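Local coordinates for EXOU (Pseudomonas aeruginosa, PDB 4AKX), which is a type III secretion toxin with a patatin-like phospholipase domain, captured in complex with its chaperone SpcU, and probably damages host cell membranes by cleaving phospholipids, at residues 490-501 with 511-521. Sequence-based numbering, arbitrary orientation.
Sequences AFTELTVAIVSA and DEAMRSALQRL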
# COMPACT_ATOMS: atom_id res chain seq x y z
N ALA B 490 18.86 31.13 43.24
CA ALA B 490 17.72 30.35 43.73
C ALA B 490 18.03 28.88 43.80
O ALA B 490 17.49 28.18 44.64
CB ALA B 490 16.53 30.56 42.86
N PHE B 491 18.90 28.41 42.90
CA PHE B 491 19.28 27.03 42.85
C PHE B 491 20.23 26.66 43.98
O PHE B 491 20.19 25.53 44.47
CB PHE B 491 19.96 26.76 41.56
CG PHE B 491 19.02 26.51 40.43
CD1 PHE B 491 17.93 25.67 40.59
CD2 PHE B 491 19.29 27.01 39.19
CE1 PHE B 491 17.11 25.37 39.51
CE2 PHE B 491 18.49 26.70 38.11
CZ PHE B 491 17.39 25.90 38.27
N THR B 492 21.09 27.59 44.37
CA THR B 492 21.89 27.36 45.57
C THR B 492 21.00 27.38 46.81
O THR B 492 21.16 26.56 47.74
CB THR B 492 22.98 28.43 45.72
OG1 THR B 492 23.89 28.33 44.63
CG2 THR B 492 23.73 28.28 47.04
N GLU B 493 20.08 28.34 46.81
CA GLU B 493 19.23 28.62 47.97
C GLU B 493 18.39 27.37 48.26
O GLU B 493 18.28 26.91 49.40
CB GLU B 493 18.38 29.87 47.70
CG GLU B 493 17.35 30.21 48.76
CD GLU B 493 16.43 31.39 48.36
OE1 GLU B 493 16.76 32.12 47.38
OE2 GLU B 493 15.37 31.58 49.02
N LEU B 494 17.92 26.75 47.17
CA LEU B 494 17.20 25.50 47.23
C LEU B 494 18.05 24.35 47.69
O LEU B 494 17.53 23.41 48.26
CB LEU B 494 16.63 25.17 45.86
CG LEU B 494 15.87 23.86 45.72
CD1 LEU B 494 14.62 23.88 46.56
CD2 LEU B 494 15.52 23.63 44.24
N THR B 495 19.34 24.38 47.40
CA THR B 495 20.24 23.28 47.76
C THR B 495 20.57 23.31 49.24
O THR B 495 20.66 22.25 49.89
CB THR B 495 21.51 23.30 46.92
OG1 THR B 495 21.14 23.28 45.54
CG2 THR B 495 22.35 22.11 47.20
N VAL B 496 20.73 24.52 49.78
CA VAL B 496 20.90 24.72 51.22
C VAL B 496 19.72 24.16 51.98
O VAL B 496 19.88 23.65 53.06
CB VAL B 496 20.97 26.21 51.55
CG1 VAL B 496 20.99 26.43 53.04
CG2 VAL B 496 22.16 26.82 50.88
N ALA B 497 18.54 24.31 51.41
CA ALA B 497 17.33 23.78 52.00
C ALA B 497 17.33 22.23 52.04
O ALA B 497 17.33 21.61 53.13
CB ALA B 497 16.13 24.31 51.25
N ILE B 498 17.38 21.62 50.86
CA ILE B 498 17.49 20.19 50.76
C ILE B 498 18.50 19.64 51.77
O ILE B 498 18.18 18.71 52.48
CB ILE B 498 17.84 19.69 49.34
CG1 ILE B 498 16.69 19.92 48.37
CG2 ILE B 498 18.08 18.19 49.34
CD1 ILE B 498 17.15 19.96 46.96
N VAL B 499 19.71 20.22 51.83
CA VAL B 499 20.77 19.66 52.69
C VAL B 499 20.46 19.79 54.18
O VAL B 499 20.52 18.80 54.92
CB VAL B 499 22.20 20.22 52.37
CG1 VAL B 499 23.18 19.84 53.46
CG2 VAL B 499 22.70 19.72 51.02
N SER B 500 20.08 20.99 54.62
CA SER B 500 19.77 21.24 56.04
C SER B 500 18.55 20.47 56.52
O SER B 500 18.34 20.33 57.72
CB SER B 500 19.53 22.72 56.26
OG SER B 500 18.20 23.04 55.94
N ALA B 501 17.73 20.00 55.58
CA ALA B 501 16.58 19.15 55.88
C ALA B 501 16.98 17.70 56.23
O ALA B 501 16.38 17.06 57.11
CB ALA B 501 15.60 19.18 54.71
N ASP B 511 9.69 21.29 53.82
CA ASP B 511 9.74 22.47 54.67
C ASP B 511 9.51 23.80 53.93
O ASP B 511 9.60 23.89 52.69
CB ASP B 511 11.12 22.53 55.38
CG ASP B 511 12.33 22.49 54.37
OD1 ASP B 511 12.20 22.98 53.20
OD2 ASP B 511 13.43 21.99 54.75
N GLU B 512 9.34 24.86 54.71
CA GLU B 512 9.15 26.19 54.17
C GLU B 512 10.31 26.70 53.28
O GLU B 512 10.07 27.32 52.24
CB GLU B 512 8.86 27.17 55.29
CG GLU B 512 8.30 28.49 54.79
CD GLU B 512 8.96 29.68 55.54
OE1 GLU B 512 9.36 29.49 56.72
OE2 GLU B 512 9.06 30.79 54.94
N ALA B 513 11.55 26.47 53.72
CA ALA B 513 12.73 26.98 53.01
C ALA B 513 12.78 26.50 51.56
O ALA B 513 13.08 27.28 50.66
CB ALA B 513 14.00 26.60 53.74
N MSE B 514 12.45 25.23 51.32
CA MSE B 514 12.36 24.76 49.94
C MSE B 514 11.22 25.46 49.23
O MSE B 514 11.35 25.91 48.07
CB MSE B 514 12.18 23.26 49.86
CG MSE B 514 13.25 22.58 50.70
SE MSE B 514 13.25 20.63 50.38
CE MSE B 514 12.51 20.05 52.11
N ARG B 515 10.08 25.59 49.91
CA ARG B 515 8.96 26.24 49.31
C ARG B 515 9.35 27.63 48.83
O ARG B 515 8.98 28.04 47.73
CB ARG B 515 7.77 26.29 50.25
CG ARG B 515 6.83 25.11 50.06
CD ARG B 515 5.85 25.03 51.20
NE ARG B 515 5.60 23.66 51.64
CZ ARG B 515 5.20 23.33 52.87
NH1 ARG B 515 5.03 24.28 53.79
NH2 ARG B 515 4.99 22.05 53.19
N SER B 516 10.15 28.32 49.64
CA SER B 516 10.50 29.69 49.37
C SER B 516 11.36 29.78 48.15
O SER B 516 11.22 30.72 47.34
CB SER B 516 11.26 30.24 50.54
OG SER B 516 10.46 30.08 51.68
N ALA B 517 12.27 28.82 48.01
CA ALA B 517 13.16 28.83 46.87
C ALA B 517 12.40 28.38 45.65
O ALA B 517 12.61 28.90 44.58
CB ALA B 517 14.36 27.92 47.11
N LEU B 518 11.52 27.39 45.81
CA LEU B 518 10.69 26.99 44.68
C LEU B 518 9.79 28.15 44.25
O LEU B 518 9.53 28.33 43.05
CB LEU B 518 9.89 25.74 45.00
CG LEU B 518 10.73 24.49 45.03
CD1 LEU B 518 10.08 23.37 45.80
CD2 LEU B 518 11.02 24.08 43.60
N GLN B 519 9.40 28.99 45.21
CA GLN B 519 8.70 30.24 44.89
C GLN B 519 9.53 31.23 44.10
O GLN B 519 9.01 32.00 43.31
CB GLN B 519 8.15 30.88 46.15
CG GLN B 519 7.02 30.04 46.69
CD GLN B 519 6.47 30.54 47.98
OE1 GLN B 519 6.99 31.47 48.58
NE2 GLN B 519 5.39 29.93 48.43
N ARG B 520 10.84 31.21 44.33
CA ARG B 520 11.68 32.19 43.71
C ARG B 520 11.94 31.77 42.30
O ARG B 520 12.04 32.61 41.39
CB ARG B 520 12.99 32.34 44.48
CG ARG B 520 12.92 33.42 45.52
CD ARG B 520 14.27 33.67 46.16
NE ARG B 520 14.09 34.30 47.47
CZ ARG B 520 13.70 35.55 47.63
NH1 ARG B 520 13.43 36.32 46.58
NH2 ARG B 520 13.55 36.04 48.86
N LEU B 521 12.01 30.46 42.11
CA LEU B 521 12.17 29.87 40.79
C LEU B 521 10.89 30.03 40.01
O LEU B 521 10.94 30.44 38.85
CB LEU B 521 12.51 28.40 40.88
CG LEU B 521 13.88 28.05 41.42
CD1 LEU B 521 14.03 26.54 41.45
CD2 LEU B 521 14.89 28.70 40.51
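Asp511 sets its carboxylate beside the methyl of Ala501, Asp511 OD2 lying 3.6 Å from Ala501 CB. It holds the N-cap position of helix 512-524. Two residues on, Ala513 meets Ala497 methyl to methyl. Met514, present as selenomethionine, enters a hole formed by Leu494, Ala497, Ile498 and Ala501. The Met514 chain bends at chi3 (-109°): CG packs on Ala497, SE lies 4.0 Å from Ile498 CG1, and CE ends near Ala501 CB. Ala517 lays its methyl against the backbone of Leu494, with Ala517 CB 3.7 Å from Leu494 CA. Leu494 is the reciprocal knob, seated among Met514, Ala517, Leu518 and Leu521. With CG anti to the backbone N (chi1 178°), the Leu494 side chain swings toward helix 512-524, and Leu494 CD1 comes to 4.2 Å from Leu518 CG. At the margin of the contact, the side chain of Arg520 crosses that of Glu493 at about a right angle. Arg520 NE makes a weak hydrogen bond of 3.4 Å to Glu493 OE2, part of a salt bridge; the oxygen lies at the guanidinium edge. Leu521 closes the row, CD2 over one face of the Phe491 ring and Leu521 CD1 3.8 Å from Phe491 CE1. Leu534 and Leu538 also pack on Phe491. The arrangement is an antiparallel helical hairpin with knobs-into-holes packing, within the middle helical domain.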